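Local coordinates for adherence and virulence protein A (Streptococcus pneumoniae, PDB 6PON) that binds fibronectin and probably serves as an adhesin and virulence factor that helps the bacterium attach to host tissue, at residues Q25-P30 against V78-L83. Numbering follows the deposited sequence.
Sequences QKINQP and VLRKYL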
loop_
_atom_site.group_PDB
_atom_site.type_symbol
_atom_site.label_atom_id
_atom_site.label_comp_id
_atom_site.label_asym_id
_atom_site.label_seq_id
_atom_site.Cartn_x
_atom_site.Cartn_y
_atom_site.Cartn_z
ATOM N N GLN B 25 48.284 -1.043 2.336
ATOM C CA GLN B 25 49.603 -1.611 2.545
ATOM C C GLN B 25 50.135 -2.380 1.353
ATOM O O GLN B 25 51.351 -2.571 1.259
ATOM C CB GLN B 25 49.589 -2.551 3.763
ATOM C CG GLN B 25 49.657 -1.853 5.114
ATOM C CD GLN B 25 49.462 -2.818 6.269
ATOM O OE1 GLN B 25 48.806 -3.849 6.125
ATOM N NE2 GLN B 25 50.019 -2.486 7.422
ATOM N N LYS B 26 49.275 -2.838 0.452
ATOM C CA LYS B 26 49.738 -3.660 -0.655
ATOM C C LYS B 26 48.746 -3.521 -1.802
ATOM O O LYS B 26 47.543 -3.372 -1.577
ATOM C CB LYS B 26 49.909 -5.121 -0.215
ATOM C CG LYS B 26 50.866 -5.902 -1.069
ATOM C CD LYS B 26 50.939 -7.379 -0.665
ATOM C CE LYS B 26 51.725 -8.202 -1.721
ATOM N NZ LYS B 26 51.903 -9.644 -1.338
ATOM N N ILE B 27 49.258 -3.534 -3.031
ATOM C CA ILE B 27 48.455 -3.264 -4.214
ATOM C C ILE B 27 48.898 -4.233 -5.302
ATOM O O ILE B 27 50.058 -4.203 -5.728
ATOM C CB ILE B 27 48.605 -1.801 -4.682
ATOM C CG1 ILE B 27 48.037 -0.820 -3.655
ATOM C CG2 ILE B 27 47.925 -1.566 -6.004
ATOM C CD1 ILE B 27 49.073 0.193 -3.159
ATOM N N ASN B 28 47.983 -5.091 -5.756
ATOM C CA ASN B 28 48.276 -6.066 -6.802
ATOM C C ASN B 28 47.112 -6.172 -7.781
ATOM O O ASN B 28 45.975 -5.791 -7.483
ATOM C CB ASN B 28 48.563 -7.451 -6.230
ATOM C CG ASN B 28 49.737 -7.449 -5.288
ATOM O OD1 ASN B 28 49.582 -7.168 -4.101
ATOM N ND2 ASN B 28 50.930 -7.742 -5.812
ATOM N N GLN B 29 47.433 -6.723 -8.960
ATOM C CA GLN B 29 46.518 -6.972 -10.071
ATOM C C GLN B 29 46.552 -8.470 -10.385
ATOM O O GLN B 29 47.220 -8.896 -11.340
ATOM C CB GLN B 29 46.927 -6.139 -11.285
ATOM C CG GLN B 29 46.089 -6.267 -12.542
ATOM C CD GLN B 29 46.574 -5.334 -13.655
ATOM O OE1 GLN B 29 47.628 -4.700 -13.525
ATOM N NE2 GLN B 29 45.805 -5.242 -14.748
ATOM N N PRO B 30 45.858 -9.305 -9.596
ATOM C CA PRO B 30 45.924 -10.760 -9.854
ATOM C C PRO B 30 45.386 -11.159 -11.216
ATOM O O PRO B 30 45.980 -12.017 -11.878
ATOM C CB PRO B 30 45.105 -11.378 -8.705
ATOM C CG PRO B 30 44.394 -10.264 -8.055
ATOM C CD PRO B 30 45.100 -8.977 -8.374
ATOM N N VAL B 78 51.952 2.814 -11.327
ATOM C CA VAL B 78 51.332 4.132 -11.180
ATOM C C VAL B 78 50.402 4.155 -9.969
ATOM O O VAL B 78 50.391 5.120 -9.201
ATOM C CB VAL B 78 50.594 4.545 -12.472
ATOM C CG1 VAL B 78 49.911 5.911 -12.300
ATOM C CG2 VAL B 78 51.555 4.599 -13.639
ATOM N N LEU B 79 49.629 3.091 -9.754
ATOM C CA LEU B 79 48.768 3.081 -8.572
ATOM C C LEU B 79 49.593 3.022 -7.295
ATOM O O LEU B 79 49.251 3.668 -6.295
ATOM C CB LEU B 79 47.768 1.915 -8.628
ATOM C CG LEU B 79 46.379 2.334 -9.151
ATOM C CD1 LEU B 79 46.458 2.856 -10.581
ATOM C CD2 LEU B 79 45.332 1.220 -9.036
ATOM N N ARG B 80 50.685 2.250 -7.300
ATOM C CA ARG B 80 51.500 2.162 -6.094
ATOM C C ARG B 80 52.105 3.514 -5.752
ATOM O O ARG B 80 52.045 3.956 -4.598
ATOM C CB ARG B 80 52.566 1.087 -6.261
ATOM C CG ARG B 80 51.965 -0.331 -6.220
ATOM C CD ARG B 80 53.040 -1.374 -6.347
ATOM N NE ARG B 80 52.541 -2.736 -6.259
ATOM C CZ ARG B 80 53.284 -3.791 -6.567
ATOM N NH1 ARG B 80 54.534 -3.610 -6.974
ATOM N NH2 ARG B 80 52.791 -5.016 -6.464
ATOM N N LYS B 81 52.627 4.213 -6.762
ATOM C CA LYS B 81 53.184 5.546 -6.572
ATOM C C LYS B 81 52.258 6.453 -5.759
ATOM O O LYS B 81 52.737 7.270 -4.966
ATOM C CB LYS B 81 53.493 6.156 -7.949
ATOM C CG LYS B 81 53.651 7.657 -7.929
ATOM C CD LYS B 81 54.375 8.186 -9.155
ATOM C CE LYS B 81 53.625 7.874 -10.421
ATOM N NZ LYS B 81 54.217 8.605 -11.574
ATOM N N TYR B 82 50.938 6.304 -5.898
ATOM C CA TYR B 82 50.015 7.123 -5.114
ATOM C C TYR B 82 49.375 6.394 -3.948
ATOM O O TYR B 82 49.017 7.041 -2.960
ATOM C CB TYR B 82 48.902 7.687 -5.995
ATOM C CG TYR B 82 49.428 8.587 -7.071
ATOM C CD1 TYR B 82 49.723 9.923 -6.817
ATOM C CD2 TYR B 82 49.661 8.096 -8.337
ATOM C CE1 TYR B 82 50.216 10.758 -7.829
ATOM C CE2 TYR B 82 50.153 8.902 -9.344
ATOM C CZ TYR B 82 50.427 10.231 -9.089
ATOM O OH TYR B 82 50.924 11.003 -10.116
ATOM N N LEU B 83 49.219 5.075 -4.015
ATOM C CA LEU B 83 48.405 4.389 -3.018
ATOM C C LEU B 83 49.220 3.673 -1.951
ATOM O O LEU B 83 48.683 3.417 -0.861
ATOM C CB LEU B 83 47.463 3.385 -3.697
ATOM C CG LEU B 83 46.438 4.013 -4.638
ATOM C CD1 LEU B 83 45.542 2.958 -5.265
ATOM C CD2 LEU B 83 45.617 5.074 -3.888
#
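Ile27 pushes its side chain against Leu79 and Leu83 on one side of the helix, and this apolar patch is the tightly packed part of the contact. The closest apolar approach is made by CD1 of Ile27, which sits 3.6 Å from CB of Leu83, the two side chains crossing at about a right angle. CG1 of Ile27 stands anti to its carbonyl carbon (chi1 -66°), and CD1 at its end reaches Leu83, while the CG2 branch looks to Leu79 and approaches its CB more loosely, at 4.4 Å. Leu79 and Leu83 also pack on Leu131, and Ile27 on Leu37. The contact thus joins an outermost strand of the four-stranded antiparallel sheet, 23-28, to helix 74-83, whose other neighbours include the five-stranded sheet; the helix segment runs nearly antiparallel to the strand, at 163°, in this N-terminal part of an NFACT-family protein. A classic beta bulge, with Gln25 and Lys26 both facing Gln38, immediately precedes Ile27.

Toward the more exposed side, polar groups take over. Arg80, extended from CG to NE, lays its CG 4.0 Å from CB of Ile27. It then grips the carbonyl O of Ile27 side-on: NE and NH2 each donate to that O at 2.9 Å through moderately bent bonds. The acceptor lies almost in the guanidinium plane, and the paired bonds should restrict rotation of the group. Beyond them the fit is looser, for the Asn28 amide stands steeply to the guanidinium and its ND2 only approaches Arg80 NH2, at 3.4 Å, donor facing donor without a bond.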